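Side-chain contacts in BpsB (PgaB), Poly-beta-1,6-N-acetyl-D-glucosamine N-deacetylase (Bordetella bronchiseptica RB50, PDB 5BU6), which removes acetyl groups from the N-acetylglucosamine units of poly-beta-1,6-N-acetyl-D-glucosamine as a metal-dependent family 4 carbohydrate esterase, a deacetylation required for biofilm formation in its bacterium: residues Ile58-Ile63 and Ile215-Trp220; Thr119-Ser124 and Val129-Phe134; Gly161-Ala164 and Asn169-Pro172; Ala194-Asp199 and Arg227-Val232. The protein carries 5 engineered substitutions. One frame throughout, in Å; residues are numbered along the deposited sequence.

Nickel is bound at a site that includes Asp84, His154 and His159. Contact 2 comes nearest to nickel, with the side chain of Phe134 about 9 Å from a bound nickel ion. In contact 3 the side chain of Pro172 is about 11 Å from a bound nickel ion, and in contact 1 the side chain of Ser217 is about 14 Å from a bound nickel ion. Contacts 2 and 3, both short antiparallel pairings, have nearest atoms about 6 Å apart and are nested in the loop closed by contact 1. Contacts 1 and 4 touch through Trp220, whose CH2 is 3.5 Å from CB of Thr229; strand 217-219, just before Trp220, lies in sequence between the two helices of contact 4.

Contact 1 (Ile58-Ile63 and Ile215-Trp220). With EDO (1,2-ethanediol), chain J.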
loop_
_atom_site.group_PDB
_atom_site.type_symbol
_atom_site.label_atom_id
_atom_site.label_comp_id
_atom_site.label_asym_id
_atom_site.label_seq_id
_atom_site.Cartn_x
_atom_site.Cartn_y
_atom_site.Cartn_z
ATOM N N ILE A 58 2.110 15.977 0.133
ATOM C CA ILE A 58 0.882 16.202 0.912
ATOM C C ILE A 58 0.526 14.958 1.747
ATOM O O ILE A 58 1.046 13.859 1.508
ATOM C CB ILE A 58 -0.322 16.530 -0.022
ATOM C CG1 ILE A 58 -0.630 15.308 -0.907
ATOM C CG2 ILE A 58 -0.058 17.795 -0.836
ATOM C CD1 ILE A 58 -1.673 15.517 -1.970
ATOM N N SER A 59 -0.359 15.116 2.730
ATOM C CA SER A 59 -0.850 13.952 3.482
ATOM C C SER A 59 -2.176 13.471 2.903
ATOM O O SER A 59 -2.826 14.183 2.143
ATOM C CB SER A 59 -1.056 14.303 4.944
ATOM O OG SER A 59 -2.004 15.372 5.024
ATOM N N MET A 60 -2.615 12.285 3.313
ATOM C CA MET A 60 -3.956 11.828 2.946
ATOM C C MET A 60 -5.046 12.730 3.531
ATOM O O MET A 60 -6.098 12.933 2.922
ATOM C CB MET A 60 -4.185 10.387 3.410
ATOM C CG MET A 60 -5.499 9.807 2.886
ATOM S SD MET A 60 -5.214 8.580 1.606
ATOM C CE MET A 60 -4.299 7.350 2.535
ATOM N N GLN A 61 -4.803 13.256 4.728
ATOM C CA GLN A 61 -5.753 14.190 5.322
ATOM C C GLN A 61 -5.937 15.427 4.425
ATOM O O GLN A 61 -7.041 15.983 4.300
ATOM C CB GLN A 61 -5.298 14.614 6.713
ATOM C CG GLN A 61 -6.321 15.489 7.417
ATOM C CD GLN A 61 -7.622 14.736 7.681
ATOM O OE1 GLN A 61 -7.609 13.651 8.254
ATOM N NE2 GLN A 61 -8.745 15.306 7.245
ATOM N N GLN A 62 -4.841 15.882 3.823
ATOM C CA GLN A 62 -4.910 17.020 2.913
ATOM C C GLN A 62 -5.726 16.685 1.669
ATOM O O GLN A 62 -6.504 17.524 1.185
ATOM C CB GLN A 62 -3.510 17.477 2.517
ATOM C CG GLN A 62 -2.861 18.405 3.535
ATOM C CD GLN A 62 -1.443 18.759 3.140
ATOM O OE1 GLN A 62 -0.546 17.922 3.207
ATOM N NE2 GLN A 62 -1.244 19.981 2.691
ATOM N N ILE A 63 -5.580 15.463 1.162
ATOM C CA ILE A 63 -6.383 15.051 0.005
ATOM C C ILE A 63 -7.871 15.091 0.363
ATOM O O ILE A 63 -8.682 15.649 -0.364
ATOM C CB ILE A 63 -6.025 13.643 -0.480
ATOM C CG1 ILE A 63 -4.645 13.646 -1.138
ATOM C CG2 ILE A 63 -7.087 13.133 -1.463
ATOM C CD1 ILE A 63 -3.996 12.246 -1.252
ATOM N N ILE A 215 -7.823 3.205 10.581
ATOM C CA ILE A 215 -7.399 3.425 9.204
ATOM C C ILE A 215 -8.626 3.719 8.349
ATOM O O ILE A 215 -9.756 3.422 8.746
ATOM C CB ILE A 215 -6.663 2.244 8.605
ATOM C CG1 ILE A 215 -7.569 1.011 8.559
ATOM C CG2 ILE A 215 -5.403 1.963 9.378
ATOM C CD1 ILE A 215 -7.026 -0.065 7.635
ATOM N N ARG A 216 -8.395 4.293 7.174
ATOM C CA ARG A 216 -9.493 4.618 6.286
ATOM C C ARG A 216 -9.133 4.332 4.842
ATOM O O ARG A 216 -9.878 4.684 3.939
ATOM C CB ARG A 216 -9.894 6.083 6.450
ATOM C CG ARG A 216 -8.719 7.017 6.488
ATOM C CD ARG A 216 -9.119 8.427 6.888
ATOM N NE ARG A 216 -7.926 9.207 7.193
ATOM C CZ ARG A 216 -7.932 10.474 7.589
ATOM N NH1 ARG A 216 -6.786 11.087 7.838
ATOM N NH2 ARG A 216 -9.078 11.125 7.731
ATOM N N SER A 217 -7.995 3.675 4.627
ATOM C CA SER A 217 -7.536 3.430 3.274
ATOM C C SER A 217 -6.924 2.036 3.119
ATOM O O SER A 217 -6.401 1.471 4.091
ATOM C CB SER A 217 -6.518 4.505 2.876
ATOM O OG SER A 217 -5.486 4.585 3.843
ATOM N N ILE A 218 -7.018 1.492 1.905
ATOM C CA ILE A 218 -6.401 0.210 1.544
ATOM C C ILE A 218 -5.521 0.398 0.333
ATOM O O ILE A 218 -5.932 1.012 -0.673
ATOM C CB ILE A 218 -7.465 -0.882 1.245
ATOM C CG1 ILE A 218 -6.828 -2.100 0.582
ATOM C CG2 ILE A 218 -8.549 -0.362 0.318
ATOM C CD1 ILE A 218 -6.069 -2.962 1.532
ATOM N N VAL A 219 -4.288 -0.081 0.431
ATOM C CA VAL A 219 -3.397 -0.139 -0.718
ATOM C C VAL A 219 -3.418 -1.571 -1.200
ATOM O O VAL A 219 -2.916 -2.449 -0.511
ATOM C CB VAL A 219 -1.938 0.249 -0.377
ATOM C CG1 VAL A 219 -1.045 0.153 -1.660
ATOM C CG2 VAL A 219 -1.877 1.660 0.217
ATOM N N TRP A 220 -4.010 -1.809 -2.361
ATOM C CA TRP A 220 -4.212 -3.162 -2.845
ATOM C C TRP A 220 -2.875 -3.786 -3.259
ATOM O O TRP A 220 -2.200 -3.245 -4.111
ATOM C CB TRP A 220 -5.187 -3.140 -4.034
ATOM C CG TRP A 220 -6.606 -2.684 -3.654
ATOM C CD1 TRP A 220 -7.212 -1.480 -3.966
ATOM C CD2 TRP A 220 -7.574 -3.444 -2.932
ATOM N NE1 TRP A 220 -8.495 -1.451 -3.459
ATOM C CE2 TRP A 220 -8.744 -2.642 -2.817
ATOM C CE3 TRP A 220 -7.570 -4.727 -2.350
ATOM C CZ2 TRP A 220 -9.890 -3.086 -2.161
ATOM C CZ3 TRP A 220 -8.717 -5.164 -1.694
ATOM C CH2 TRP A 220 -9.856 -4.340 -1.596
HETATM C C1 EDO J . -1.235 12.006 8.445
HETATM O O1 EDO J . -0.130 12.338 7.596
HETATM C C2 EDO J . -2.502 12.691 7.927
HETATM O O2 EDO J . -3.020 12.044 6.752
#
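Gln61 and Arg216 cross at about a right angle, the guanidinium end-on with NH1 and NH2 to a single acceptor, OE1 of Gln61. The NH1 to OE1 distance is 2.7 Å with an N-H...O angle of 150°, whereas NH2 to OE1 is 3.0 Å and more bent at 136°. OE1 lies within 7° of the guanidinium plane, yet both nitrogens reach it from the same face of the amide, NH1 from above the carbonyl plane and NH2 tilted from it. Gln61 is bent at chi2, which turns its amide to this meeting, and the Arg216 chain runs extended from CG to NE. Other polar atoms have partners of their own: NE2 of Gln61 bonds to Asp65, and NE of Arg216 makes a salt bridge to OE2 of Glu150 on strand 149-153. Deeper in, Met60 brings its CE methyl to 3.3 Å from OG of Ser217, a van der Waals approach. At the start of helix 60-67, OG of Ser59 accepts from N of Gln62 at 3.1 Å, while OE1 of Gln62 accepts from N of Ser59 at 2.9 Å, a capping box. N of Gln61 donates to O2 of an ethanediol at 3.0 Å; this molecule, probably from the crystallisation liquor, is also hydrogen-bonded to OE1 of Glu150. With a carboxylate on NE and an amide oxygen across its far end, the guanidinium is fixed in rotation, and Glu150 probably offsets its charge.

Contact 2 (Thr119-Ser124 and Val129-Phe134); sequences TKIRLS and VPHDFF
Ile121 and Val129 pair through two backbone bonds, N of Ile121 to O of Val129 and N of Val129 to O of Ile121, each 2.8 Å. This is an antiparallel hydrogen-bonded pair, and its side chains share a face of the sheet, CB of Ile121 lying 4.0 Å from CG2 of Val129. With CG1 beside its backbone N (chi1 -77°) and the chain bent at chi2, Ile121 serves two rings at once. Its CD1 methyl sits at the edge of the His131 imidazole, in the ring plane, 3.8 Å from ND1, while CG1 is 3.9 Å from CE2 of Phe134. ND1 of His131 is thereby buried with no polar partner in the model. Along the strand, Leu123 crosses Val129 at about a right angle, CD1 to CG1 3.8 Å. Beyond this shell, Trp112 of helix 110-113 touches both Ile121 and Leu123, and Phe134 stacks on Tyr86. The 3-10 segment 131-133 turns the chain back so that Phe134 can reach Ile121; it is held by N of Phe133 donating to O of Pro130 at 3.1 Å. Leu123 and Ser124 both face Ile127, a classic beta bulge just before the turn. The arrangement is that of a bulged two-stranded hairpin whose apolar face, with Ile121, Leu123 and Val129, packs beside aromatic residues, in a loop region that brings the side chain of Phe134 to about 9 Å from a bound nickel ion.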
loop_
_atom_site.group_PDB
_atom_site.type_symbol
_atom_site.label_atom_id
_atom_site.label_comp_id
_atom_site.label_asym_id
_atom_site.label_seq_id
_atom_site.Cartn_x
_atom_site.Cartn_y
_atom_site.Cartn_z
ATOM N N THR A 119 8.311 -16.932 14.686
ATOM C CA THR A 119 8.027 -17.628 13.438
ATOM C C THR A 119 8.455 -16.801 12.219
ATOM O O THR A 119 8.528 -15.578 12.273
ATOM C CB THR A 119 6.532 -17.999 13.308
ATOM O OG1 THR A 119 5.755 -16.819 13.053
ATOM C CG2 THR A 119 6.025 -18.706 14.583
ATOM N N LYS A 120 8.748 -17.495 11.128
ATOM C CA LYS A 120 9.165 -16.866 9.889
ATOM C C LYS A 120 7.947 -16.528 9.056
ATOM O O LYS A 120 6.929 -17.205 9.133
ATOM C CB LYS A 120 10.105 -17.789 9.106
ATOM C CG LYS A 120 11.569 -17.668 9.508
ATOM C CD LYS A 120 12.423 -18.713 8.809
ATOM C CE LYS A 120 13.891 -18.328 8.821
ATOM N NZ LYS A 120 14.396 -18.141 10.202
ATOM N N ILE A 121 8.055 -15.470 8.268
ATOM C CA ILE A 121 6.981 -15.056 7.375
ATOM C C ILE A 121 7.199 -15.742 6.036
ATOM O O ILE A 121 8.266 -15.603 5.448
ATOM C CB ILE A 121 6.950 -13.522 7.179
ATOM C CG1 ILE A 121 6.328 -12.821 8.391
ATOM C CG2 ILE A 121 6.196 -13.133 5.895
ATOM C CD1 ILE A 121 7.225 -12.760 9.605
ATOM N N ARG A 122 6.217 -16.503 5.565
ATOM C CA ARG A 122 6.308 -17.063 4.221
ATOM C C ARG A 122 5.832 -16.043 3.202
ATOM O O ARG A 122 4.697 -15.566 3.271
ATOM C CB ARG A 122 5.495 -18.351 4.081
ATOM C CG ARG A 122 5.424 -18.838 2.634
ATOM C CD ARG A 122 4.982 -20.300 2.506
ATOM N NE ARG A 122 5.859 -21.225 3.219
ATOM C CZ ARG A 122 7.060 -21.602 2.792
ATOM N NH1 ARG A 122 7.780 -22.452 3.511
ATOM N NH2 ARG A 122 7.543 -21.128 1.652
ATOM N N LEU A 123 6.706 -15.705 2.263
ATOM C CA LEU A 123 6.382 -14.733 1.228
ATOM C C LEU A 123 5.919 -15.435 -0.040
ATOM O O LEU A 123 4.904 -15.076 -0.631
ATOM C CB LEU A 123 7.591 -13.847 0.926
ATOM C CG LEU A 123 8.076 -12.901 2.029
ATOM C CD1 LEU A 123 9.309 -12.128 1.566
ATOM C CD2 LEU A 123 6.970 -11.944 2.453
ATOM N N SER A 124 6.681 -16.441 -0.451
ATOM C CA SER A 124 6.359 -17.231 -1.628
ATOM C C SER A 124 6.554 -18.694 -1.267
ATOM O O SER A 124 7.152 -18.991 -0.233
ATOM C CB SER A 124 7.245 -16.824 -2.809
ATOM O OG SER A 124 8.390 -17.655 -2.880
ATOM N N VAL A 129 11.048 -15.392 5.337
ATOM C CA VAL A 129 11.943 -14.408 5.937
ATOM C C VAL A 129 11.744 -14.283 7.444
ATOM O O VAL A 129 10.658 -14.539 7.968
ATOM C CB VAL A 129 11.779 -13.006 5.290
ATOM C CG1 VAL A 129 12.194 -13.036 3.830
ATOM C CG2 VAL A 129 10.355 -12.488 5.443
ATOM N N PRO A 130 12.807 -13.882 8.148
ATOM C CA PRO A 130 12.732 -13.691 9.594
ATOM C C PRO A 130 11.691 -12.669 10.008
ATOM O O PRO A 130 11.480 -11.666 9.314
ATOM C CB PRO A 130 14.141 -13.204 9.952
ATOM C CG PRO A 130 14.990 -13.738 8.912
ATOM C CD PRO A 130 14.185 -13.731 7.653
ATOM N N HIS A 131 11.039 -12.950 11.134
ATOM C CA HIS A 131 10.092 -12.043 11.758
ATOM C C HIS A 131 10.663 -10.626 11.906
ATOM O O HIS A 131 9.958 -9.645 11.671
ATOM C CB HIS A 131 9.676 -12.611 13.132
ATOM C CG HIS A 131 8.574 -11.852 13.801
ATOM N ND1 HIS A 131 7.344 -11.650 13.216
ATOM C CD2 HIS A 131 8.518 -11.250 15.012
ATOM C CE1 HIS A 131 6.578 -10.950 14.033
ATOM N NE2 HIS A 131 7.266 -10.696 15.131
ATOM N N ASP A 132 11.949 -10.505 12.246
ATOM C CA ASP A 132 12.488 -9.175 12.535
ATOM C C ASP A 132 12.948 -8.412 11.286
ATOM O O ASP A 132 13.554 -7.341 11.391
ATOM C CB ASP A 132 13.632 -9.278 13.545
ATOM C CG ASP A 132 14.507 -10.487 13.311
ATOM O OD1 ASP A 132 14.403 -11.087 12.225
ATOM O OD2 ASP A 132 15.305 -10.832 14.210
ATOM N N PHE A 133 12.627 -8.926 10.102
ATOM C CA PHE A 133 12.776 -8.114 8.890
ATOM C C PHE A 133 11.750 -6.988 8.830
ATOM O O PHE A 133 11.894 -6.045 8.049
ATOM C CB PHE A 133 12.658 -8.973 7.624
ATOM C CG PHE A 133 13.943 -9.641 7.218
ATOM C CD1 PHE A 133 14.938 -9.872 8.150
ATOM C CD2 PHE A 133 14.170 -10.002 5.903
ATOM C CE1 PHE A 133 16.144 -10.476 7.786
ATOM C CE2 PHE A 133 15.379 -10.605 5.523
ATOM C CZ PHE A 133 16.363 -10.836 6.465
ATOM N N PHE A 134 10.704 -7.094 9.639
ATOM C CA PHE A 134 9.623 -6.103 9.617
ATOM C C PHE A 134 9.636 -5.165 10.829
ATOM O O PHE A 134 10.029 -5.555 11.920
ATOM C CB PHE A 134 8.281 -6.835 9.524
ATOM C CG PHE A 134 8.145 -7.646 8.275
ATOM C CD1 PHE A 134 7.783 -7.042 7.088
ATOM C CD2 PHE A 134 8.445 -8.992 8.268
ATOM C CE1 PHE A 134 7.691 -7.774 5.919
ATOM C CE2 PHE A 134 8.345 -9.732 7.108
ATOM C CZ PHE A 134 7.976 -9.119 5.931
#

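Contact 3 (Gly161-Ala164 and Asn169-Pro172)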
loop_
_atom_site.group_PDB
_atom_site.type_symbol
_atom_site.label_atom_id
_atom_site.label_comp_id
_atom_site.label_asym_id
_atom_site.label_seq_id
_atom_site.Cartn_x
_atom_site.Cartn_y
_atom_site.Cartn_z
ATOM N N GLY A 161 0.118 -14.942 -3.800
ATOM C CA GLY A 161 -0.599 -15.606 -4.865
ATOM C C GLY A 161 -1.403 -16.764 -4.323
ATOM O O GLY A 161 -1.018 -17.379 -3.331
ATOM N N VAL A 162 -2.529 -17.046 -4.974
ATOM C CA VAL A 162 -3.349 -18.208 -4.662
ATOM C C VAL A 162 -3.622 -18.983 -5.934
ATOM O O VAL A 162 -3.384 -18.483 -7.030
ATOM C CB VAL A 162 -4.698 -17.832 -4.031
ATOM C CG1 VAL A 162 -4.487 -17.001 -2.797
ATOM C CG2 VAL A 162 -5.579 -17.097 -5.042
ATOM N N LEU A 163 -4.139 -20.197 -5.790
ATOM C CA LEU A 163 -4.400 -21.026 -6.957
ATOM C C LEU A 163 -5.580 -20.510 -7.772
ATOM O O LEU A 163 -6.699 -20.398 -7.276
ATOM C CB LEU A 163 -4.636 -22.481 -6.543
ATOM C CG LEU A 163 -3.751 -23.429 -7.351
ATOM C CD1 LEU A 163 -2.304 -22.934 -7.315
ATOM C CD2 LEU A 163 -3.858 -24.860 -6.838
ATOM N N ALA A 164 -5.301 -20.190 -9.030
ATOM C CA ALA A 164 -6.315 -19.758 -9.982
ATOM C C ALA A 164 -6.970 -20.918 -10.740
ATOM O O ALA A 164 -8.113 -20.804 -11.182
ATOM C CB ALA A 164 -5.708 -18.796 -10.966
ATOM N N ASN A 169 -1.333 -22.462 -11.851
ATOM C CA ASN A 169 -1.138 -21.063 -12.207
ATOM C C ASN A 169 -1.670 -20.178 -11.088
ATOM O O ASN A 169 -2.772 -20.400 -10.588
ATOM C CB ASN A 169 -1.831 -20.721 -13.529
ATOM C CG ASN A 169 -1.336 -21.570 -14.690
ATOM O OD1 ASN A 169 -1.982 -21.646 -15.735
ATOM N ND2 ASN A 169 -0.194 -22.219 -14.508
ATOM N N GLU A 170 -0.879 -19.187 -10.690
ATOM C CA GLU A 170 -1.241 -18.337 -9.562
ATOM C C GLU A 170 -1.794 -16.982 -10.003
ATOM O O GLU A 170 -1.488 -16.491 -11.088
ATOM C CB GLU A 170 -0.033 -18.132 -8.643
ATOM C CG GLU A 170 0.356 -19.363 -7.838
ATOM C CD GLU A 170 1.682 -19.191 -7.113
ATOM O OE1 GLU A 170 2.185 -18.049 -7.049
ATOM O OE2 GLU A 170 2.224 -20.200 -6.613
ATOM N N GLN A 171 -2.623 -16.396 -9.152
ATOM C CA GLN A 171 -3.148 -15.059 -9.365
ATOM C C GLN A 171 -3.137 -14.337 -8.017
ATOM O O GLN A 171 -2.959 -14.975 -6.990
ATOM C CB GLN A 171 -4.553 -15.122 -9.972
ATOM C CG GLN A 171 -4.549 -15.445 -11.465
ATOM C CD GLN A 171 -5.937 -15.726 -12.024
ATOM O OE1 GLN A 171 -6.934 -15.694 -11.299
ATOM N NE2 GLN A 171 -6.003 -16.024 -13.319
ATOM N N PRO A 172 -3.289 -13.000 -8.018
ATOM C CA PRO A 172 -3.337 -12.302 -6.721
ATOM C C PRO A 172 -4.479 -12.802 -5.828
ATOM O O PRO A 172 -5.565 -13.081 -6.331
ATOM C CB PRO A 172 -3.562 -10.837 -7.113
ATOM C CG PRO A 172 -2.989 -10.722 -8.489
ATOM C CD PRO A 172 -3.229 -12.064 -9.154
#
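Val162 and Gln171 form the central hydrogen-bonded pair of an antiparallel beta hairpin, N of Val162 to O of Gln171 at 2.9 Å and N of Gln171 to O of Val162 at 3.1 Å. The directions of the short strand segments differ by 129°, so the hairpin is splayed from straight antiparallel. A further bond, N of Ala164 to O of Asn169 at 3.0 Å, continues the pairing toward the connecting loop. Gly161 with Pro172 is a non-hydrogen-bonded pair, as is Leu163 with Glu170, whose side chains diverge. Two CA-H...O contacts supplement the amide bonds, CA of Gly161 to O of Gln171 at 3.2 Å and CA of Glu170 to O of Val162 at 3.3 Å. On the face holding Val162 and Gln171, the valine extends past its partner, its CG2 methyl 3.9 Å from O of Gln171, and it also touches Ala173 and Ser176. At the loop end, OD1 of Asn169 is bonded to ND2 of Asn165, within the connection itself. Leu163 brings CD1 to 4.2 Å from O of Asn169, a loose approach. Gln171 makes the main side-chain meeting: CG stands beside the backbone N (chi1 -77°) and the chain is extended beyond it, which carries the terminal amide alongside Ala164. There the single methyl CB of Ala164 rests against the whole amide group, 3.3 Å from CD of Gln171.

Contact 4 (Ala194-Asp199 and Arg227-Val232)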
loop_
_atom_site.group_PDB
_atom_site.type_symbol
_atom_site.label_atom_id
_atom_site.label_comp_id
_atom_site.label_asym_id
_atom_site.label_seq_id
_atom_site.Cartn_x
_atom_site.Cartn_y
_atom_site.Cartn_z
ATOM N N ALA A 194 -16.696 -12.975 1.490
ATOM C CA ALA A 194 -16.457 -13.201 2.920
ATOM C C ALA A 194 -14.961 -13.236 3.256
ATOM O O ALA A 194 -14.518 -12.619 4.233
ATOM C CB ALA A 194 -17.125 -14.482 3.367
ATOM N N ARG A 195 -14.181 -13.954 2.451
ATOM C CA ARG A 195 -12.743 -14.033 2.694
ATOM C C ARG A 195 -12.103 -12.651 2.608
ATOM O O ARG A 195 -11.367 -12.246 3.516
ATOM C CB ARG A 195 -12.080 -15.009 1.710
ATOM C CG ARG A 195 -10.559 -15.136 1.847
ATOM C CD ARG A 195 -10.003 -16.293 0.986
ATOM N NE ARG A 195 -10.298 -16.129 -0.443
ATOM C CZ ARG A 195 -9.607 -15.338 -1.261
ATOM N NH1 ARG A 195 -8.575 -14.647 -0.803
ATOM N NH2 ARG A 195 -9.941 -15.243 -2.540
ATOM N N VAL A 196 -12.380 -11.909 1.537
ATOM C CA VAL A 196 -11.787 -10.583 1.401
ATOM C C VAL A 196 -12.278 -9.630 2.497
ATOM O O VAL A 196 -11.488 -8.864 3.051
ATOM C CB VAL A 196 -12.081 -9.960 0.029
ATOM C CG1 VAL A 196 -11.552 -8.553 -0.030
ATOM C CG2 VAL A 196 -11.477 -10.820 -1.087
ATOM N N ARG A 197 -13.573 -9.675 2.820
ATOM C CA ARG A 197 -14.093 -8.827 3.902
ATOM C C ARG A 197 -13.419 -9.067 5.248
ATOM O O ARG A 197 -12.981 -8.127 5.902
ATOM C CB ARG A 197 -15.598 -9.019 4.079
ATOM C CG ARG A 197 -16.242 -7.859 4.824
ATOM C CD ARG A 197 -17.720 -8.110 5.065
ATOM N NE ARG A 197 -18.503 -8.110 3.833
ATOM C CZ ARG A 197 -18.949 -9.205 3.227
ATOM N NH1 ARG A 197 -18.684 -10.399 3.733
ATOM N NH2 ARG A 197 -19.666 -9.108 2.111
ATOM N N GLN A 198 -13.353 -10.329 5.658
ATOM C CA GLN A 198 -12.717 -10.690 6.918
ATOM C C GLN A 198 -11.258 -10.267 6.937
ATOM O O GLN A 198 -10.770 -9.778 7.952
ATOM C CB GLN A 198 -12.836 -12.198 7.164
ATOM C CG GLN A 198 -12.256 -12.669 8.488
ATOM C CD GLN A 198 -13.164 -12.386 9.675
ATOM O OE1 GLN A 198 -13.321 -11.239 10.097
ATOM N NE2 GLN A 198 -13.760 -13.440 10.226
ATOM N N ASP A 199 -10.571 -10.433 5.808
ATOM C CA ASP A 199 -9.188 -9.978 5.692
ATOM C C ASP A 199 -9.053 -8.483 5.977
ATOM O O ASP A 199 -8.240 -8.079 6.799
ATOM C CB ASP A 199 -8.638 -10.279 4.302
ATOM C CG ASP A 199 -7.149 -10.020 4.206
ATOM O OD1 ASP A 199 -6.763 -8.837 4.054
ATOM O OD2 ASP A 199 -6.369 -10.996 4.289
ATOM N N ARG A 227 -14.686 -4.965 -8.757
ATOM C CA ARG A 227 -15.971 -4.487 -8.272
ATOM C C ARG A 227 -16.300 -5.056 -6.893
ATOM O O ARG A 227 -16.726 -4.329 -5.992
ATOM C CB ARG A 227 -17.069 -4.863 -9.271
ATOM C CG ARG A 227 -18.010 -3.735 -9.612
ATOM C CD ARG A 227 -18.857 -3.376 -8.411
ATOM N NE ARG A 227 -19.791 -2.294 -8.697
ATOM C CZ ARG A 227 -20.739 -1.891 -7.859
ATOM N NH1 ARG A 227 -20.880 -2.485 -6.681
ATOM N NH2 ARG A 227 -21.547 -0.897 -8.199
ATOM N N ASP A 228 -16.103 -6.361 -6.738
ATOM C CA ASP A 228 -16.434 -7.034 -5.482
ATOM C C ASP A 228 -15.545 -6.569 -4.324
ATOM O O ASP A 228 -16.033 -6.354 -3.217
ATOM C CB ASP A 228 -16.333 -8.552 -5.646
ATOM C CG ASP A 228 -17.417 -9.115 -6.563
ATOM O OD1 ASP A 228 -18.574 -8.642 -6.490
ATOM O OD2 ASP A 228 -17.109 -10.030 -7.360
ATOM N N THR A 229 -14.244 -6.413 -4.566
ATOM C CA THR A 229 -13.370 -6.007 -3.480
ATOM C C THR A 229 -13.614 -4.549 -3.096
ATOM O O THR A 229 -13.468 -4.195 -1.934
ATOM C CB THR A 229 -11.868 -6.203 -3.817
ATOM O OG1 THR A 229 -11.467 -5.285 -4.835
ATOM C CG2 THR A 229 -11.606 -7.611 -4.292
ATOM N N ASP A 230 -13.980 -3.708 -4.058
ATOM C CA ASP A 230 -14.230 -2.303 -3.743
ATOM C C ASP A 230 -15.492 -2.173 -2.897
ATOM O O ASP A 230 -15.552 -1.372 -1.967
ATOM C CB ASP A 230 -14.337 -1.470 -5.019
ATOM C CG ASP A 230 -13.003 -1.391 -5.770
ATOM O OD1 ASP A 230 -11.961 -1.691 -5.147
ATOM O OD2 ASP A 230 -12.993 -1.049 -6.968
ATOM N N GLN A 231 -16.485 -2.992 -3.205
ATOM C CA GLN A 231 -17.743 -2.973 -2.465
ATOM C C GLN A 231 -17.531 -3.452 -1.032
ATOM O O GLN A 231 -18.056 -2.888 -0.079
ATOM C CB GLN A 231 -18.772 -3.846 -3.168
ATOM C CG GLN A 231 -20.136 -3.808 -2.528
ATOM C CD GLN A 231 -21.078 -4.808 -3.164
ATOM O OE1 GLN A 231 -20.931 -5.151 -4.341
ATOM N NE2 GLN A 231 -22.042 -5.296 -2.388
ATOM N N VAL A 232 -16.736 -4.500 -0.893
ATOM C CA VAL A 232 -16.433 -5.069 0.400
ATOM C C VAL A 232 -15.565 -4.118 1.242
ATOM O O VAL A 232 -15.765 -3.984 2.442
ATOM C CB VAL A 232 -15.731 -6.434 0.217
ATOM C CG1 VAL A 232 -14.840 -6.731 1.360
ATOM C CG2 VAL A 232 -16.760 -7.531 0.004
#
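Val232 drives one methyl against the backbone of helix 189-211 at Arg197, while its other methyl reaches the arginine's far end. CG1 of Val232, set anti to the backbone N (chi1 152°), lies 3.4 Å from CA of Arg197 and 3.5 Å from its N. Arg197, which crosses the valine at about a right angle, can be followed outward from there. CB is 3.6 Å from CG1 of Val232, and CG, itself anti to N, stays near the same methyl at 3.9 Å. Past CD the chain bends at chi3 (-68°), which brings the guanidinium back toward the neighbouring helix. NE forms a salt bridge with Glu235, farther along helix 227-235. NH2 of Arg197 comes obliquely within 3.9 Å of CG2 of Val232, but it is also hydrogen-bonded elsewhere in the structure, so the methyl is not its main partner. The segments belong to two helices, 189-211 and 227-235, joined in sequence through strand 217-219. Their short axes approach to 9.6 Å at a crossing angle of -40°, and the two run in broadly the same direction. Strand 217-219, helix 227-235 and the parallel strand 240-242 form a beta-alpha-beta unit. Val196, one residue before Arg197, gives the inner side of the contact: its CG1 is 4.0 Å from CG1 of Val232, and the two side chains run obliquely past each other. The same CG1 touches CG2 of Thr229 more loosely, while OG1 of Thr229 accepts from N of Asn226 just before the helix.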